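Local coordinates for ABC transporter, substrate binding protein (Agrobacterium tumefaciens, PDB 3C9H) that binds a magnesium ion and probably captures a solute in the periplasm for delivery to an ABC importer, at residues Gln109-Trp119 against Arg278-Ser286. Sequence-based numbering, arbitrary orientation.
Sequences QRSDLAMSARW and RRYLEFFMS
Met285 lays its methyl CE over one face of the Trp119 indole, 4.0 Å from the centroid of the six-membered ring, which meets the geometry of a CH-pi contact. Its SD stands farther out above the same ring, a more distant Met-aromatic approach. The bend at chi3 (80°) turns CE back onto the indole, and there it also meets CB of Met115 at 4.0 Å. The ring's own rotation is constrained by a hydrogen bond from Trp119 NE1 to Ala131 O. One turn back along the helix, Leu281 CD2 packs 3.7 Å from Leu113 CD1, which also touches Met285 SD, completing the tight, apolar side. In this periplasmic-binding-protein fold, the contact joins helix 274-285 to the irregular loop following strand 108-109, away from the magnesium site. Two successive type I turns, Leu113-Ser116 and Ser116-Trp119, shape that loop; Ser116 OG accepts the Leu113 N-H at 2.9 Å and is also hydrogen-bonded to Tyr130. The exposed corner at Ala114 is looser: Glu282 OE2 takes a weak bond from Ala114 N, 3.5 Å long though fairly straight at 159°, with Ala114 CB 3.3 Å from OE2. At the polar, partly exposed end, Arg278 runs past Ser111 and brings NH2 within 2.6 Å of Gln109 OE1, near the guanidinium plane, but the N-H direction is poor for a hydrogen bond; amide and guanidinium planes lie 68° apart. Gln109 NE2 is hydrogen-bonded to Pro268 O.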
ATOM      1  N   GLN A 109      -6.116   9.525 -17.562  1.00 24.35           N
ATOM      2  CA  GLN A 109      -6.582   9.269 -18.917  1.00 24.32           C
ATOM      3  C   GLN A 109      -6.639   7.751 -19.144  1.00 24.60           C
ATOM      4  O   GLN A 109      -5.917   6.990 -18.503  1.00 23.60           O
ATOM      5  CB  GLN A 109      -5.700   9.970 -19.959  1.00 24.38           C
ATOM      6  CG  GLN A 109      -4.227   9.587 -19.934  1.00 23.95           C
ATOM      7  CD  GLN A 109      -3.451  10.264 -21.047  1.00 24.17           C
ATOM      8  OE1 GLN A 109      -3.609   9.918 -22.205  1.00 24.59           O
ATOM      9  NE2 GLN A 109      -2.618  11.238 -20.699  1.00 21.47           N
ATOM     10  N   ARG A 110      -7.524   7.343 -20.050  1.00 24.35           N
ATOM     11  CA  ARG A 110      -7.787   5.950 -20.333  1.00 24.84           C
ATOM     12  C   ARG A 110      -6.560   5.306 -20.948  1.00 24.03           C
ATOM     13  O   ARG A 110      -5.839   5.919 -21.763  1.00 23.57           O
ATOM     14  CB  ARG A 110      -9.005   5.833 -21.275  1.00 25.03           C
ATOM     15  CG  ARG A 110      -9.485   4.442 -21.554  1.00 26.20           C
ATOM     16  CD  ARG A 110     -10.740   4.456 -22.484  1.00 28.52           C
ATOM     17  NE  ARG A 110     -11.361   3.133 -22.627  1.00 31.11           N
ATOM     18  CZ  ARG A 110     -12.429   2.717 -21.951  1.00 33.65           C
ATOM     19  NH1 ARG A 110     -13.034   3.494 -21.047  1.00 35.79           N
ATOM     20  NH2 ARG A 110     -12.900   1.503 -22.177  1.00 34.76           N
ATOM     21  N   SER A 111      -6.336   4.057 -20.566  1.00 23.64           N
ATOM     22  CA  SER A 111      -5.246   3.269 -21.096  1.00 24.16           C
ATOM     23  C   SER A 111      -5.788   1.960 -21.632  1.00 24.93           C
ATOM     24  O   SER A 111      -6.002   1.018 -20.867  1.00 24.27           O
ATOM     25  CB  SER A 111      -4.219   2.977 -20.004  1.00 23.71           C
ATOM     26  OG  SER A 111      -3.588   4.148 -19.586  1.00 21.57           O
ATOM     27  N   ASP A 112      -6.002   1.909 -22.951  1.00 26.31           N
ATOM     28  CA  ASP A 112      -6.535   0.723 -23.618  1.00 27.18           C
ATOM     29  C   ASP A 112      -5.381  -0.133 -24.043  1.00 27.64           C
ATOM     30  O   ASP A 112      -4.746   0.137 -25.076  1.00 28.41           O
ATOM     31  CB  ASP A 112      -7.362   1.100 -24.847  1.00 27.77           C
ATOM     32  CG  ASP A 112      -8.646   1.788 -24.485  1.00 29.64           C
ATOM     33  OD1 ASP A 112      -9.200   1.463 -23.424  1.00 30.41           O
ATOM     34  OD2 ASP A 112      -9.104   2.646 -25.269  1.00 33.28           O
ATOM     35  N   LEU A 113      -5.118  -1.177 -23.268  1.00 27.15           N
ATOM     36  CA  LEU A 113      -3.900  -1.963 -23.438  1.00 28.21           C
ATOM     37  C   LEU A 113      -4.192  -3.424 -23.748  1.00 29.23           C
ATOM     38  O   LEU A 113      -5.339  -3.867 -23.724  1.00 28.80           O
ATOM     39  CB  LEU A 113      -3.022  -1.869 -22.181  1.00 27.74           C
ATOM     40  CG  LEU A 113      -2.525  -0.464 -21.818  1.00 27.57           C
ATOM     41  CD1 LEU A 113      -1.976  -0.345 -20.366  1.00 26.64           C
ATOM     42  CD2 LEU A 113      -1.502  -0.039 -22.838  1.00 28.11           C
ATOM     43  N   ALA A 114      -3.100  -4.141 -24.008  1.00 30.71           N
ATOM     44  CA  ALA A 114      -3.069  -5.581 -24.303  1.00 30.60           C
ATOM     45  C   ALA A 114      -3.845  -6.417 -23.296  1.00 30.50           C
ATOM     46  O   ALA A 114      -4.722  -7.161 -23.666  1.00 30.67           O
ATOM     47  CB  ALA A 114      -1.597  -6.046 -24.335  1.00 31.20           C
ATOM     48  N   MET A 115      -3.511  -6.281 -22.016  1.00 29.95           N
ATOM     49  CA  MET A 115      -4.178  -7.072 -20.980  1.00 29.73           C
ATOM     50  C   MET A 115      -5.475  -6.457 -20.422  1.00 28.51           C
ATOM     51  O   MET A 115      -6.055  -7.017 -19.491  1.00 28.82           O
ATOM     52  CB  MET A 115      -3.195  -7.369 -19.836  1.00 30.63           C
ATOM     53  CG  MET A 115      -2.136  -8.436 -20.155  1.00 33.57           C
ATOM     54  SD  MET A 115      -2.872 -10.087 -20.373  1.00 36.40           S
ATOM     55  CE  MET A 115      -3.828 -10.287 -18.814  1.00 34.53           C
ATOM     56  N   SER A 116      -5.946  -5.334 -20.977  1.00 26.67           N
ATOM     57  CA  SER A 116      -7.094  -4.624 -20.387  1.00 25.24           C
ATOM     58  C   SER A 116      -8.370  -5.461 -20.281  1.00 24.59           C
ATOM     59  O   SER A 116      -8.947  -5.596 -19.204  1.00 23.19           O
ATOM     60  CB  SER A 116      -7.391  -3.323 -21.137  1.00 24.81           C
ATOM     61  OG  SER A 116      -6.334  -2.402 -20.992  1.00 22.50           O
ATOM     62  N   ALA A 117      -8.804  -6.031 -21.399  1.00 24.10           N
ATOM     63  CA  ALA A 117     -10.077  -6.751 -21.421  1.00 24.08           C
ATOM     64  C   ALA A 117     -10.063  -7.992 -20.503  1.00 23.76           C
ATOM     65  O   ALA A 117     -11.073  -8.321 -19.905  1.00 24.18           O
ATOM     66  CB  ALA A 117     -10.441  -7.133 -22.849  1.00 24.35           C
ATOM     67  N   ARG A 118      -8.916  -8.650 -20.383  1.00 23.25           N
ATOM     68  CA  ARG A 118      -8.787  -9.849 -19.546  1.00 23.82           C
ATOM     69  C   ARG A 118      -8.350  -9.602 -18.100  1.00 23.73           C
ATOM     70  O   ARG A 118      -8.250 -10.547 -17.311  1.00 24.25           O
ATOM     71  CB  ARG A 118      -7.829 -10.809 -20.217  1.00 24.46           C
ATOM     72  CG  ARG A 118      -8.495 -11.428 -21.432  1.00 25.96           C
ATOM     73  CD  ARG A 118      -7.795 -12.618 -21.867  1.00 30.21           C
ATOM     74  NE  ARG A 118      -6.752 -12.256 -22.780  1.00 34.17           N
ATOM     75  CZ  ARG A 118      -6.768 -12.499 -24.096  1.00 35.50           C
ATOM     76  NH1 ARG A 118      -7.775 -13.123 -24.688  1.00 35.80           N
ATOM     77  NH2 ARG A 118      -5.745 -12.108 -24.826  1.00 33.91           N
ATOM     78  N   TRP A 119      -8.098  -8.340 -17.760  1.00 22.37           N
ATOM     79  CA  TRP A 119      -7.714  -7.973 -16.398  1.00 22.29           C
ATOM     80  C   TRP A 119      -8.905  -8.250 -15.497  1.00 22.79           C
ATOM     81  O   TRP A 119     -10.033  -7.988 -15.897  1.00 22.19           O
ATOM     82  CB  TRP A 119      -7.305  -6.498 -16.319  1.00 20.73           C
ATOM     83  CG  TRP A 119      -6.385  -6.258 -15.142  1.00 20.15           C
ATOM     84  CD1 TRP A 119      -6.663  -5.568 -14.025  1.00 17.84           C
ATOM     85  CD2 TRP A 119      -5.067  -6.771 -14.993  1.00 18.24           C
ATOM     86  NE1 TRP A 119      -5.588  -5.602 -13.159  1.00 19.20           N
ATOM     87  CE2 TRP A 119      -4.582  -6.327 -13.742  1.00 19.42           C
ATOM     88  CE3 TRP A 119      -4.235  -7.545 -15.796  1.00 20.19           C
ATOM     89  CZ2 TRP A 119      -3.325  -6.658 -13.278  1.00 17.71           C
ATOM     90  CZ3 TRP A 119      -2.970  -7.866 -15.330  1.00 19.50           C
ATOM     91  CH2 TRP A 119      -2.527  -7.420 -14.098  1.00 18.47           C
ATOM     92  N   ARG A 278       2.032   4.440 -20.323  1.00 23.74           N
ATOM     93  CA  ARG A 278       1.279   3.255 -20.697  1.00 24.48           C
ATOM     94  C   ARG A 278       2.178   2.042 -20.902  1.00 24.47           C
ATOM     95  O   ARG A 278       1.772   0.896 -20.607  1.00 23.87           O
ATOM     96  CB  ARG A 278       0.476   3.478 -21.967  1.00 24.67           C
ATOM     97  CG  ARG A 278      -0.779   4.187 -21.728  1.00 25.97           C
ATOM     98  CD  ARG A 278      -1.599   4.305 -22.946  1.00 28.60           C
ATOM     99  NE  ARG A 278      -2.306   5.554 -22.839  1.00 34.05           N
ATOM    100  CZ  ARG A 278      -1.982   6.678 -23.461  1.00 31.42           C
ATOM    101  NH1 ARG A 278      -1.038   6.741 -24.363  1.00 36.13           N
ATOM    102  NH2 ARG A 278      -2.703   7.728 -23.225  1.00 35.49           N
ATOM    103  N   ARG A 279       3.377   2.279 -21.412  1.00 24.20           N
ATOM    104  CA  ARG A 279       4.343   1.187 -21.599  1.00 24.76           C
ATOM    105  C   ARG A 279       4.730   0.561 -20.262  1.00 23.22           C
ATOM    106  O   ARG A 279       4.832  -0.665 -20.138  1.00 23.36           O
ATOM    107  CB  ARG A 279       5.627   1.663 -22.305  1.00 24.77           C
ATOM    108  CG  ARG A 279       6.229   0.512 -23.121  1.00 26.67           C
ATOM    109  CD  ARG A 279       7.565   0.814 -23.719  1.00 29.69           C
ATOM    110  NE  ARG A 279       7.479   1.870 -24.711  1.00 31.74           N
ATOM    111  CZ  ARG A 279       8.506   2.327 -25.423  1.00 34.37           C
ATOM    112  NH1 ARG A 279       9.733   1.840 -25.248  1.00 34.96           N
ATOM    113  NH2 ARG A 279       8.308   3.316 -26.293  1.00 34.34           N
ATOM    114  N   TYR A 280       4.996   1.417 -19.285  1.00 22.58           N
ATOM    115  CA  TYR A 280       5.336   0.993 -17.932  1.00 22.71           C
ATOM    116  C   TYR A 280       4.139   0.265 -17.278  1.00 21.83           C
ATOM    117  O   TYR A 280       4.281  -0.825 -16.700  1.00 20.71           O
ATOM    118  CB  TYR A 280       5.704   2.223 -17.131  1.00 23.12           C
ATOM    119  CG  TYR A 280       6.436   1.985 -15.848  1.00 24.75           C
ATOM    120  CD1 TYR A 280       7.791   1.651 -15.842  1.00 26.22           C
ATOM    121  CD2 TYR A 280       5.803   2.170 -14.628  1.00 26.95           C
ATOM    122  CE1 TYR A 280       8.498   1.479 -14.632  1.00 26.50           C
ATOM    123  CE2 TYR A 280       6.510   2.007 -13.411  1.00 26.60           C
ATOM    124  CZ  TYR A 280       7.849   1.664 -13.434  1.00 25.75           C
ATOM    125  OH  TYR A 280       8.536   1.496 -12.240  1.00 29.13           O
ATOM    126  N   LEU A 281       2.957   0.856 -17.397  1.00 21.45           N
ATOM    127  CA  LEU A 281       1.734   0.171 -16.933  1.00 21.97           C
ATOM    128  C   LEU A 281       1.560  -1.207 -17.560  1.00 22.56           C
ATOM    129  O   LEU A 281       1.331  -2.205 -16.869  1.00 22.24           O
ATOM    130  CB  LEU A 281       0.512   1.053 -17.214  1.00 22.03           C
ATOM    131  CG  LEU A 281      -0.843   0.487 -16.860  1.00 22.13           C
ATOM    132  CD1 LEU A 281      -0.903  -0.046 -15.381  1.00 18.06           C
ATOM    133  CD2 LEU A 281      -1.930   1.521 -17.153  1.00 18.97           C
ATOM    134  N   GLU A 282       1.690  -1.287 -18.877  1.00 23.76           N
ATOM    135  CA  GLU A 282       1.656  -2.571 -19.555  1.00 24.94           C
ATOM    136  C   GLU A 282       2.689  -3.546 -18.956  1.00 24.55           C
ATOM    137  O   GLU A 282       2.375  -4.721 -18.734  1.00 24.93           O
ATOM    138  CB  GLU A 282       1.923  -2.382 -21.049  1.00 25.58           C
ATOM    139  CG  GLU A 282       1.571  -3.560 -21.909  1.00 27.29           C
ATOM    140  CD  GLU A 282       1.381  -3.144 -23.350  1.00 30.01           C
ATOM    141  OE1 GLU A 282       2.377  -2.634 -23.913  1.00 38.09           O
ATOM    142  OE2 GLU A 282       0.244  -3.289 -23.892  1.00 37.30           O
ATOM    143  N   PHE A 283       3.903  -3.066 -18.682  1.00 24.40           N
ATOM    144  CA  PHE A 283       4.905  -3.927 -18.079  1.00 24.29           C
ATOM    145  C   PHE A 283       4.479  -4.435 -16.685  1.00 24.22           C
ATOM    146  O   PHE A 283       4.597  -5.625 -16.387  1.00 24.64           O
ATOM    147  CB  PHE A 283       6.281  -3.258 -18.032  1.00 25.69           C
ATOM    148  CG  PHE A 283       7.323  -4.110 -17.368  1.00 24.63           C
ATOM    149  CD1 PHE A 283       8.007  -5.087 -18.086  1.00 27.62           C
ATOM    150  CD2 PHE A 283       7.558  -3.989 -16.014  1.00 26.80           C
ATOM    151  CE1 PHE A 283       8.941  -5.902 -17.444  1.00 27.48           C
ATOM    152  CE2 PHE A 283       8.494  -4.811 -15.356  1.00 27.85           C
ATOM    153  CZ  PHE A 283       9.174  -5.766 -16.061  1.00 26.72           C
ATOM    154  N   PHE A 284       3.970  -3.536 -15.845  1.00 23.98           N
ATOM    155  CA  PHE A 284       3.436  -3.901 -14.545  1.00 24.18           C
ATOM    156  C   PHE A 284       2.271  -4.894 -14.612  1.00 23.95           C
ATOM    157  O   PHE A 284       2.041  -5.600 -13.649  1.00 23.95           O
ATOM    158  CB  PHE A 284       3.021  -2.654 -13.746  1.00 25.01           C
ATOM    159  CG  PHE A 284       4.148  -2.066 -12.920  1.00 26.05           C
ATOM    160  CD1 PHE A 284       4.019  -1.915 -11.531  1.00 27.90           C
ATOM    161  CD2 PHE A 284       5.350  -1.705 -13.522  1.00 26.80           C
ATOM    162  CE1 PHE A 284       5.051  -1.399 -10.774  1.00 27.05           C
ATOM    163  CE2 PHE A 284       6.395  -1.197 -12.771  1.00 28.61           C
ATOM    164  CZ  PHE A 284       6.248  -1.038 -11.397  1.00 27.46           C
ATOM    165  N   MET A 285       1.537  -4.919 -15.722  1.00 23.60           N
ATOM    166  CA  MET A 285       0.390  -5.825 -15.909  1.00 23.77           C
ATOM    167  C   MET A 285       0.812  -7.157 -16.538  1.00 25.22           C
ATOM    168  O   MET A 285       0.061  -8.140 -16.459  1.00 26.94           O
ATOM    169  CB  MET A 285      -0.675  -5.173 -16.812  1.00 23.36           C
ATOM    170  CG  MET A 285      -1.446  -3.970 -16.206  1.00 22.94           C
ATOM    171  SD  MET A 285      -2.551  -3.144 -17.391  1.00 15.75           S
ATOM    172  CE  MET A 285      -3.940  -4.283 -17.330  1.00 18.59           C
ATOM    173  N   SER A 286       2.006  -7.171 -17.149  1.00 25.97           N
ATOM    174  CA  SER A 286       2.513  -8.292 -17.955  1.00 26.36           C
ATOM    175  C   SER A 286       2.817  -9.531 -17.094  1.00 26.78           C
ATOM    176  O   SER A 286       3.065  -9.414 -15.895  1.00 26.09           O
ATOM    177  CB  SER A 286       3.789  -7.879 -18.725  1.00 26.53           C
ATOM    178  OG  SER A 286       4.930  -7.739 -17.869  1.00 25.74           O
TER